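Local coordinates for aminotransferase, class IV (Brucella abortus, PDB 4TVI), which probably transfers the amino group of leucine, isoleucine or valine to 2-oxoglutarate, using covalently bound pyridoxal 5'-phosphate as cofactor, at residues G159-T164 and P284-D289; F200-V205 and E214-N219; A270-S275 and G296-R301. All blocks are in the same frame, centred on the assembly; numbering follows the deposited sequence.

Interaction 1: G159-T164 and P284-D289; sequences GFTITT and PIIGFD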
loop_
_atom_site.group_PDB
_atom_site.type_symbol
_atom_site.label_atom_id
_atom_site.label_comp_id
_atom_site.label_asym_id
_atom_site.label_seq_id
_atom_site.Cartn_x
_atom_site.Cartn_y
_atom_site.Cartn_z
ATOM N N GLY A 159 -20.629 -18.541 -8.959
ATOM C CA GLY A 159 -19.907 -18.989 -7.780
ATOM C C GLY A 159 -18.436 -19.236 -8.053
ATOM O O GLY A 159 -18.045 -19.434 -9.203
ATOM N N PHE A 160 -17.619 -19.232 -7.002
ATOM C CA PHE A 160 -16.187 -19.481 -7.147
ATOM C C PHE A 160 -15.641 -20.447 -6.096
ATOM O O PHE A 160 -16.308 -20.755 -5.108
ATOM C CB PHE A 160 -15.405 -18.162 -7.106
ATOM C CG PHE A 160 -15.558 -17.395 -5.822
ATOM C CD1 PHE A 160 -16.591 -16.485 -5.664
ATOM C CD2 PHE A 160 -14.655 -17.561 -4.784
ATOM C CE1 PHE A 160 -16.726 -15.767 -4.485
ATOM C CE2 PHE A 160 -14.786 -16.847 -3.603
ATOM C CZ PHE A 160 -15.825 -15.952 -3.454
ATOM N N THR A 161 -14.420 -20.920 -6.327
ATOM C CA THR A 161 -13.781 -21.889 -5.450
ATOM C C THR A 161 -12.719 -21.236 -4.574
ATOM O O THR A 161 -12.180 -20.177 -4.913
ATOM C CB THR A 161 -13.124 -23.022 -6.254
ATOM O OG1 THR A 161 -12.078 -22.484 -7.075
ATOM C CG2 THR A 161 -14.157 -23.720 -7.130
ATOM N N ILE A 162 -12.419 -21.874 -3.448
ATOM C CA ILE A 162 -11.395 -21.366 -2.544
ATOM C C ILE A 162 -10.376 -22.429 -2.157
ATOM O O ILE A 162 -10.638 -23.631 -2.222
ATOM C CB ILE A 162 -12.001 -20.791 -1.243
ATOM C CG1 ILE A 162 -12.872 -21.838 -0.546
ATOM C CG2 ILE A 162 -12.820 -19.539 -1.531
ATOM C CD1 ILE A 162 -13.391 -21.388 0.806
ATOM N N THR A 163 -9.207 -21.955 -1.750
ATOM C CA THR A 163 -8.174 -22.796 -1.170
ATOM C C THR A 163 -7.546 -21.978 -0.054
ATOM O O THR A 163 -7.951 -20.840 0.190
ATOM C CB THR A 163 -7.107 -23.221 -2.206
ATOM O OG1 THR A 163 -6.121 -24.059 -1.581
ATOM C CG2 THR A 163 -6.429 -21.998 -2.790
ATOM N N THR A 164 -6.572 -22.553 0.635
ATOM C CA THR A 164 -5.861 -21.822 1.666
ATOM C C THR A 164 -4.739 -21.018 1.035
ATOM O O THR A 164 -4.383 -21.239 -0.123
ATOM C CB THR A 164 -5.287 -22.759 2.733
ATOM O OG1 THR A 164 -4.506 -23.773 2.096
ATOM C CG2 THR A 164 -6.414 -23.415 3.518
ATOM N N PRO A 284 -22.042 -17.311 -3.995
ATOM C CA PRO A 284 -21.768 -18.640 -3.443
ATOM C C PRO A 284 -20.327 -19.073 -3.661
ATOM O O PRO A 284 -19.700 -18.714 -4.659
ATOM C CB PRO A 284 -22.718 -19.546 -4.226
ATOM C CG PRO A 284 -22.856 -18.862 -5.544
ATOM C CD PRO A 284 -22.821 -17.383 -5.241
ATOM N N ILE A 285 -19.812 -19.834 -2.710
ATOM C CA ILE A 285 -18.524 -20.461 -2.859
ATOM C C ILE A 285 -18.782 -21.945 -3.057
ATOM O O ILE A 285 -19.299 -22.623 -2.169
ATOM C CB ILE A 285 -17.629 -20.161 -1.650
ATOM C CG1 ILE A 285 -17.234 -18.680 -1.690
ATOM C CG2 ILE A 285 -16.404 -21.063 -1.639
ATOM C CD1 ILE A 285 -16.574 -18.155 -0.431
ATOM N N ILE A 286 -18.450 -22.426 -4.251
ATOM C CA ILE A 286 -18.875 -23.745 -4.707
ATOM C C ILE A 286 -17.789 -24.805 -4.638
ATOM O O ILE A 286 -17.923 -25.880 -5.225
ATOM C CB ILE A 286 -19.394 -23.682 -6.152
ATOM C CG1 ILE A 286 -18.300 -23.145 -7.082
ATOM C CG2 ILE A 286 -20.653 -22.818 -6.218
ATOM C CD1 ILE A 286 -18.731 -23.014 -8.532
ATOM N N GLY A 287 -16.706 -24.495 -3.937
ATOM C CA GLY A 287 -15.611 -25.432 -3.787
ATOM C C GLY A 287 -14.592 -24.960 -2.771
ATOM O O GLY A 287 -14.205 -23.790 -2.755
ATOM N N PHE A 288 -14.174 -25.875 -1.907
ATOM C CA PHE A 288 -13.089 -25.620 -0.970
ATOM C C PHE A 288 -12.097 -26.769 -1.077
ATOM O O PHE A 288 -12.332 -27.849 -0.538
ATOM C CB PHE A 288 -13.620 -25.467 0.459
ATOM C CG PHE A 288 -12.588 -25.002 1.452
ATOM C CD1 PHE A 288 -11.339 -24.559 1.035
ATOM C CD2 PHE A 288 -12.873 -25.004 2.809
ATOM C CE1 PHE A 288 -10.394 -24.132 1.951
ATOM C CE2 PHE A 288 -11.932 -24.580 3.730
ATOM C CZ PHE A 288 -10.689 -24.143 3.301
ATOM N N ASP A 289 -11.009 -26.526 -1.802
ATOM C CA ASP A 289 -10.031 -27.554 -2.131
ATOM C C ASP A 289 -10.715 -28.792 -2.727
ATOM O O ASP A 289 -11.348 -28.704 -3.778
ATOM C CB ASP A 289 -9.194 -27.911 -0.899
ATOM C CG ASP A 289 -8.210 -26.806 -0.524
ATOM O OD1 ASP A 289 -7.303 -26.509 -1.334
ATOM O OD2 ASP A 289 -8.344 -26.227 0.575
HETATM O O HOH W 1 -5.893 -26.035 1.592
#
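Strand 160-164 runs parallel to the end of strand 281-288; the local axes cross at -37° and approach to 4.6 Å. Phe160 takes part through both of its backbone polar atoms: its N bonds to Pro284 O, and its O receives Ile286 N at 2.8 Å. Ile162, two residues on, does the same. Its N reaches Gly287 O at 2.7 Å, and its O accepts from Asp289 N. Between these bonds Thr161 lies against Gly287, where the alpha carbons approach to 4.3 Å. The CG2 methyl of Thr161 sits against Gly287 CA.

Phe160, Ile285, Ile162 and Phe288 line the same face of the sheet. Ile285 lays CG1 over one face of the Phe160 ring, 3.9 Å from the centroid, a CH-pi contact offset toward the rim. Ile162 repeats this on Phe288, with CD1 4.0 Å from that ring's centroid. Its CG1 is held between N and carbonyl carbon (chi1 56°), which directs the branch across the gap. Ile285 CG2 packs against Ile162 CG1 and so joins the two pairs.

The strands belong to the mixed sheet of the class IV aminotransferase fold. Strand 202-206 flanks 160-164 on its other edge, and strand 272-277 pairs with 281-288.

At the far end the chemistry turns polar. Thr163 OG1 donates to Asp289 OD1 at 2.7 Å, meeting it on the syn side but 22° out of the carboxylate plane. A water donates to Asp289 OD2 and also bonds Thr164 OG1. The same OD2 forms a salt bridge with Arg268, whose guanidinium also makes a cation-pi contact with the Phe288 ring.

Interaction 2: F200-V205 and E214-N219; sequences FHNALV and ETATSN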
loop_
_atom_site.group_PDB
_atom_site.type_symbol
_atom_site.label_atom_id
_atom_site.label_comp_id
_atom_site.label_asym_id
_atom_site.label_seq_id
_atom_site.Cartn_x
_atom_site.Cartn_y
_atom_site.Cartn_z
ATOM N N PHE A 200 -7.477 -22.491 -8.152
ATOM C CA PHE A 200 -8.685 -21.989 -7.496
ATOM C C PHE A 200 -8.855 -20.493 -7.740
ATOM O O PHE A 200 -7.889 -19.803 -8.056
ATOM C CB PHE A 200 -8.633 -22.287 -5.999
ATOM C CG PHE A 200 -8.506 -23.753 -5.684
ATOM C CD1 PHE A 200 -7.263 -24.356 -5.607
ATOM C CD2 PHE A 200 -9.638 -24.530 -5.481
ATOM C CE1 PHE A 200 -7.147 -25.704 -5.330
ATOM C CE2 PHE A 200 -9.529 -25.877 -5.204
ATOM C CZ PHE A 200 -8.281 -26.465 -5.127
ATOM N N HIS A 201 -10.079 -19.993 -7.592
ATOM C CA HIS A 201 -10.368 -18.589 -7.883
ATOM C C HIS A 201 -9.879 -17.658 -6.789
ATOM O O HIS A 201 -9.467 -16.532 -7.053
ATOM C CB HIS A 201 -11.872 -18.358 -8.058
ATOM C CG HIS A 201 -12.482 -19.132 -9.179
ATOM N ND1 HIS A 201 -13.227 -20.273 -8.975
ATOM C CD2 HIS A 201 -12.478 -18.918 -10.516
ATOM C CE1 HIS A 201 -13.645 -20.737 -10.138
ATOM N NE2 HIS A 201 -13.206 -19.931 -11.090
ATOM N N ASN A 202 -9.958 -18.129 -5.553
ATOM C CA ASN A 202 -9.824 -17.248 -4.409
ATOM C C ASN A 202 -9.232 -17.997 -3.227
ATOM O O ASN A 202 -9.023 -19.212 -3.295
ATOM C CB ASN A 202 -11.198 -16.653 -4.058
ATOM C CG ASN A 202 -11.102 -15.302 -3.369
ATOM O OD1 ASN A 202 -10.222 -15.071 -2.545
ATOM N ND2 ASN A 202 -12.004 -14.393 -3.726
ATOM N N ALA A 203 -8.951 -17.273 -2.150
ATOM C CA ALA A 203 -8.339 -17.876 -0.975
ATOM C C ALA A 203 -9.163 -17.601 0.277
ATOM O O ALA A 203 -9.764 -16.537 0.408
ATOM C CB ALA A 203 -6.917 -17.367 -0.798
ATOM N N LEU A 204 -9.205 -18.571 1.184
ATOM C CA LEU A 204 -9.786 -18.357 2.503
ATOM C C LEU A 204 -8.662 -17.921 3.441
ATOM O O LEU A 204 -7.745 -18.697 3.738
ATOM C CB LEU A 204 -10.484 -19.621 3.010
ATOM C CG LEU A 204 -11.322 -19.465 4.282
ATOM C CD1 LEU A 204 -12.474 -18.459 4.083
ATOM C CD2 LEU A 204 -11.845 -20.820 4.785
ATOM N N VAL A 205 -8.729 -16.673 3.891
ATOM C CA VAL A 205 -7.601 -16.029 4.555
ATOM C C VAL A 205 -7.757 -15.983 6.075
ATOM O O VAL A 205 -8.839 -15.689 6.590
ATOM C CB VAL A 205 -7.411 -14.592 4.031
ATOM C CG1 VAL A 205 -6.083 -14.024 4.498
ATOM C CG2 VAL A 205 -7.496 -14.571 2.506
ATOM N N GLU A 214 -11.645 -13.693 6.248
ATOM C CA GLU A 214 -12.460 -13.449 5.063
ATOM C C GLU A 214 -11.801 -14.130 3.879
ATOM O O GLU A 214 -10.847 -14.891 4.055
ATOM C CB GLU A 214 -12.616 -11.948 4.795
ATOM C CG GLU A 214 -11.288 -11.197 4.715
ATOM C CD GLU A 214 -11.450 -9.774 4.213
ATOM O OE1 GLU A 214 -12.597 -9.382 3.919
ATOM O OE2 GLU A 214 -10.437 -9.048 4.119
ATOM N N THR A 215 -12.287 -13.852 2.673
ATOM C CA THR A 215 -11.587 -14.325 1.489
ATOM C C THR A 215 -10.589 -13.249 1.090
ATOM O O THR A 215 -10.471 -12.234 1.769
ATOM C CB THR A 215 -12.543 -14.649 0.314
ATOM O OG1 THR A 215 -12.821 -13.459 -0.430
ATOM C CG2 THR A 215 -13.850 -15.258 0.830
ATOM N N ALA A 216 -9.882 -13.453 -0.013
ATOM C CA ALA A 216 -8.893 -12.474 -0.446
ATOM C C ALA A 216 -9.549 -11.223 -1.028
ATOM O O ALA A 216 -8.880 -10.214 -1.246
ATOM C CB ALA A 216 -7.947 -13.091 -1.455
ATOM N N THR A 217 -10.852 -11.288 -1.288
ATOM C CA THR A 217 -11.553 -10.173 -1.930
ATOM C C THR A 217 -12.837 -9.732 -1.229
ATOM O O THR A 217 -13.454 -8.743 -1.637
ATOM C CB THR A 217 -11.951 -10.520 -3.376
ATOM O OG1 THR A 217 -12.878 -11.616 -3.356
ATOM C CG2 THR A 217 -10.731 -10.889 -4.214
ATOM N N SER A 218 -13.259 -10.464 -0.201
ATOM C CA SER A 218 -14.598 -10.250 0.343
ATOM C C SER A 218 -14.843 -10.939 1.680
ATOM O O SER A 218 -14.186 -11.924 2.003
ATOM C CB SER A 218 -15.631 -10.748 -0.664
ATOM O OG SER A 218 -15.420 -12.127 -0.928
ATOM N N ASN A 219 -15.825 -10.439 2.431
ATOM C CA ASN A 219 -16.256 -11.094 3.662
ATOM C C ASN A 219 -16.769 -12.487 3.362
ATOM O O ASN A 219 -17.289 -12.735 2.276
ATOM C CB ASN A 219 -17.339 -10.274 4.365
ATOM C CG ASN A 219 -16.800 -8.992 4.951
ATOM O OD1 ASN A 219 -17.264 -7.904 4.620
ATOM N ND2 ASN A 219 -15.812 -9.112 5.837
#
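Asn202 uses both ends of its amide to hold the turn that follows strand 212-215. OD1 accepts from Ala216 N at 3.0 Å, with the donor tilted 22° from the carbonyl plane. The same Ala216 N also bonds, weakly, to Ala203 O. OD1 takes the N-H of Ala203 as well, in plane on a lone pair. ND2 donates to Thr217 OG1 at 2.9 Å, almost exactly in the amide plane. With CG anti to its own N (chi1 -153°), the amide is carried to Ala216 and Thr217. Thr215 OG1 accepts from Thr217 N at 3.1 Å. This is an ST turn.

The tight part is here and along the backbone of the hairpin formed by strands 202-206 and 212-215. Leu204 and Thr215 form a non-hydrogen-bonded pair, with Thr215 CA 3.1 Å from Ala203 O. Val205 N bonds to Glu214 O at 2.8 Å. The return bond, from Glu214 N to Val205 O, is weak. Val205 CG2 lies against the Thr215-Ala216 peptide. The methyls of Ala203 and Ala216 are buried but distant, CB to CB 4.4 Å.

The looser side is at Thr217, which is partly exposed and packs on Val136 of the second subunit.

Two bonds to OD1 and one from ND2 fix the orientation of the Asn202 amide and tie strand 202-206 to the turn.

Interaction 3: A270-S275 and G296-R301; sequences ADEIFS and GLVTKR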
loop_
_atom_site.group_PDB
_atom_site.type_symbol
_atom_site.label_atom_id
_atom_site.label_comp_id
_atom_site.label_asym_id
_atom_site.label_seq_id
_atom_site.Cartn_x
_atom_site.Cartn_y
_atom_site.Cartn_z
ATOM N N ALA A 270 -18.561 -26.977 6.542
ATOM C CA ALA A 270 -19.716 -26.183 6.131
ATOM C C ALA A 270 -20.630 -26.924 5.156
ATOM O O ALA A 270 -20.161 -27.641 4.268
ATOM C CB ALA A 270 -19.258 -24.877 5.521
ATOM N N ASP A 271 -21.936 -26.747 5.338
ATOM C CA ASP A 271 -22.919 -27.224 4.374
ATOM C C ASP A 271 -22.897 -26.292 3.170
ATOM O O ASP A 271 -22.983 -26.729 2.020
ATOM C CB ASP A 271 -24.325 -27.282 4.981
ATOM C CG ASP A 271 -24.413 -28.230 6.161
ATOM O OD1 ASP A 271 -23.672 -29.232 6.169
ATOM O OD2 ASP A 271 -25.230 -27.977 7.074
ATOM N N GLU A 272 -22.795 -24.998 3.456
ATOM C CA GLU A 272 -22.683 -23.976 2.421
ATOM C C GLU A 272 -21.632 -22.950 2.800
ATOM O O GLU A 272 -21.400 -22.687 3.979
ATOM C CB GLU A 272 -24.017 -23.248 2.197
ATOM C CG GLU A 272 -25.265 -24.111 2.170
ATOM C CD GLU A 272 -26.522 -23.276 1.996
ATOM O OE1 GLU A 272 -26.414 -22.153 1.450
ATOM O OE2 GLU A 272 -27.614 -23.733 2.400
ATOM N N ILE A 273 -21.017 -22.352 1.787
ATOM C CA ILE A 273 -20.125 -21.222 1.981
ATOM C C ILE A 273 -20.497 -20.141 0.969
ATOM O O ILE A 273 -20.767 -20.442 -0.199
ATOM C CB ILE A 273 -18.630 -21.607 1.806
ATOM C CG1 ILE A 273 -18.262 -22.800 2.691
ATOM C CG2 ILE A 273 -17.725 -20.420 2.125
ATOM C CD1 ILE A 273 -16.807 -23.250 2.544
ATOM N N PHE A 274 -20.540 -18.891 1.415
ATOM C CA PHE A 274 -20.748 -17.790 0.481
ATOM C C PHE A 274 -20.009 -16.528 0.912
ATOM O O PHE A 274 -19.464 -16.454 2.014
ATOM C CB PHE A 274 -22.246 -17.511 0.294
ATOM C CG PHE A 274 -22.949 -16.959 1.514
ATOM C CD1 PHE A 274 -23.539 -17.813 2.440
ATOM C CD2 PHE A 274 -23.083 -15.590 1.696
ATOM C CE1 PHE A 274 -24.211 -17.310 3.543
ATOM C CE2 PHE A 274 -23.755 -15.076 2.798
ATOM C CZ PHE A 274 -24.324 -15.943 3.720
ATOM N N SER A 275 -19.955 -15.552 0.015
ATOM C CA SER A 275 -19.284 -14.298 0.314
ATOM C C SER A 275 -20.233 -13.126 0.093
ATOM O O SER A 275 -21.236 -13.249 -0.620
ATOM C CB SER A 275 -18.031 -14.136 -0.546
ATOM O OG SER A 275 -18.366 -13.919 -1.903
ATOM N N GLY A 296 -26.077 -23.378 -2.285
ATOM C CA GLY A 296 -27.047 -23.790 -1.284
ATOM C C GLY A 296 -28.292 -22.935 -1.128
ATOM O O GLY A 296 -28.337 -21.789 -1.576
ATOM N N LEU A 297 -29.295 -23.510 -0.464
ATOM C CA LEU A 297 -30.590 -22.870 -0.246
ATOM C C LEU A 297 -30.502 -21.644 0.658
ATOM O O LEU A 297 -31.143 -20.627 0.399
ATOM C CB LEU A 297 -31.580 -23.872 0.355
ATOM C CG LEU A 297 -32.126 -24.991 -0.535
ATOM C CD1 LEU A 297 -33.242 -25.745 0.169
ATOM C CD2 LEU A 297 -32.637 -24.427 -1.844
ATOM N N VAL A 298 -29.715 -21.743 1.725
ATOM C CA VAL A 298 -29.595 -20.635 2.667
ATOM C C VAL A 298 -28.884 -19.450 2.010
ATOM O O VAL A 298 -29.252 -18.294 2.235
ATOM C CB VAL A 298 -28.853 -21.059 3.953
ATOM C CG1 VAL A 298 -28.691 -19.876 4.894
ATOM C CG2 VAL A 298 -29.614 -22.180 4.644
ATOM N N THR A 299 -27.879 -19.745 1.190
ATOM C CA THR A 299 -27.194 -18.715 0.417
ATOM C C THR A 299 -28.171 -18.014 -0.519
ATOM O O THR A 299 -28.206 -16.784 -0.596
ATOM C CB THR A 299 -26.044 -19.302 -0.424
ATOM O OG1 THR A 299 -25.088 -19.936 0.436
ATOM C CG2 THR A 299 -25.358 -18.200 -1.222
ATOM N N LYS A 300 -28.978 -18.809 -1.213
ATOM C CA LYS A 300 -29.976 -18.282 -2.138
ATOM C C LYS A 300 -30.993 -17.415 -1.401
ATOM O O LYS A 300 -31.422 -16.377 -1.911
ATOM C CB LYS A 300 -30.676 -19.429 -2.868
ATOM C CG LYS A 300 -29.772 -20.187 -3.831
ATOM C CD LYS A 300 -30.531 -21.198 -4.666
ATOM C CE LYS A 300 -29.603 -21.890 -5.657
ATOM N NZ LYS A 300 -30.257 -23.085 -6.264
ATOM N N ARG A 301 -31.364 -17.833 -0.194
ATOM C CA ARG A 301 -32.309 -17.065 0.611
ATOM C C ARG A 301 -31.700 -15.726 1.004
ATOM O O ARG A 301 -32.359 -14.686 0.920
ATOM C CB ARG A 301 -32.725 -17.838 1.856
ATOM C CG ARG A 301 -33.834 -17.162 2.630
ATOM C CD ARG A 301 -34.191 -17.951 3.880
ATOM N NE ARG A 301 -35.423 -17.465 4.490
ATOM C CZ ARG A 301 -35.917 -17.919 5.636
ATOM N NH1 ARG A 301 -35.281 -18.874 6.306
ATOM N NH2 ARG A 301 -37.047 -17.416 6.112
#
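A buried carboxylate, that of Glu272, reaches from a strand into the first turn of a helix and binds its backbone N-H groups. OE2 accepts from Val298 N at 3.0 Å, and OE1 from Thr299 N at 2.8 Å. Each oxygen uses its syn lone pair, so the two N-H groups enter on the inner side of the carboxylate. OE1 accepts a second hydrogen bond, from Thr299 OG1, also at 2.8 Å, nearly along its C-O axis. Thr299 thus bonds to one oxygen through both backbone and side chain. Its OG1 lies beside its own N (chi1 -60°), which puts both donors within reach of OE1.

The Glu272 chain is extended beyond CG, and this gives it the length to reach the helix. Gly296 holds the N-cap position. Its CA comes within 3.2 Å of Glu272 OE1.

Further along the strand, Phe274 and Thr299 pass each other in opposite directions. Thr299 CG2 packs on Phe274 CB at 3.5 Å, while OG1 approaches CD1 obliquely. The Phe274 ring also meets that of Phe221 with nearly parallel planes.

The contact joins strand 272-277 to the C-terminal helix 297-310, and the local axes differ by 28°. The strand starts with a classic beta bulge, in which Asp271 and Glu272 lie opposite Val223.

Three donors and the positive end of the helix dipole would be expected to stabilise negative charge on Glu272, which probably lets the carboxylate stay ionised although it is buried.

All three contacts gather on one side of the chain's centre and involve strands of one mixed sheet. Interactions 1 and 2 lie about 9 Å apart between centres, 1 and 3 about 12 Å, and 2 and 3 about 16 Å. Interaction 2 falls within the chain loop closed by interaction 1. Interaction 3 begins after interaction 2 has closed, and its segments interleave with those of interaction 1. Neighbouring strands make the joins: 160-164 beside 202-206, and 281-288 beside 272-277. Thr163 O probably bonds Leu204 N, and Ile285 N probably bonds Ile273 O. The sheet therefore connects the 202-215 hairpin, which carries Glu214 close to the cofactor-bearing residue 180, with the C-terminal helix.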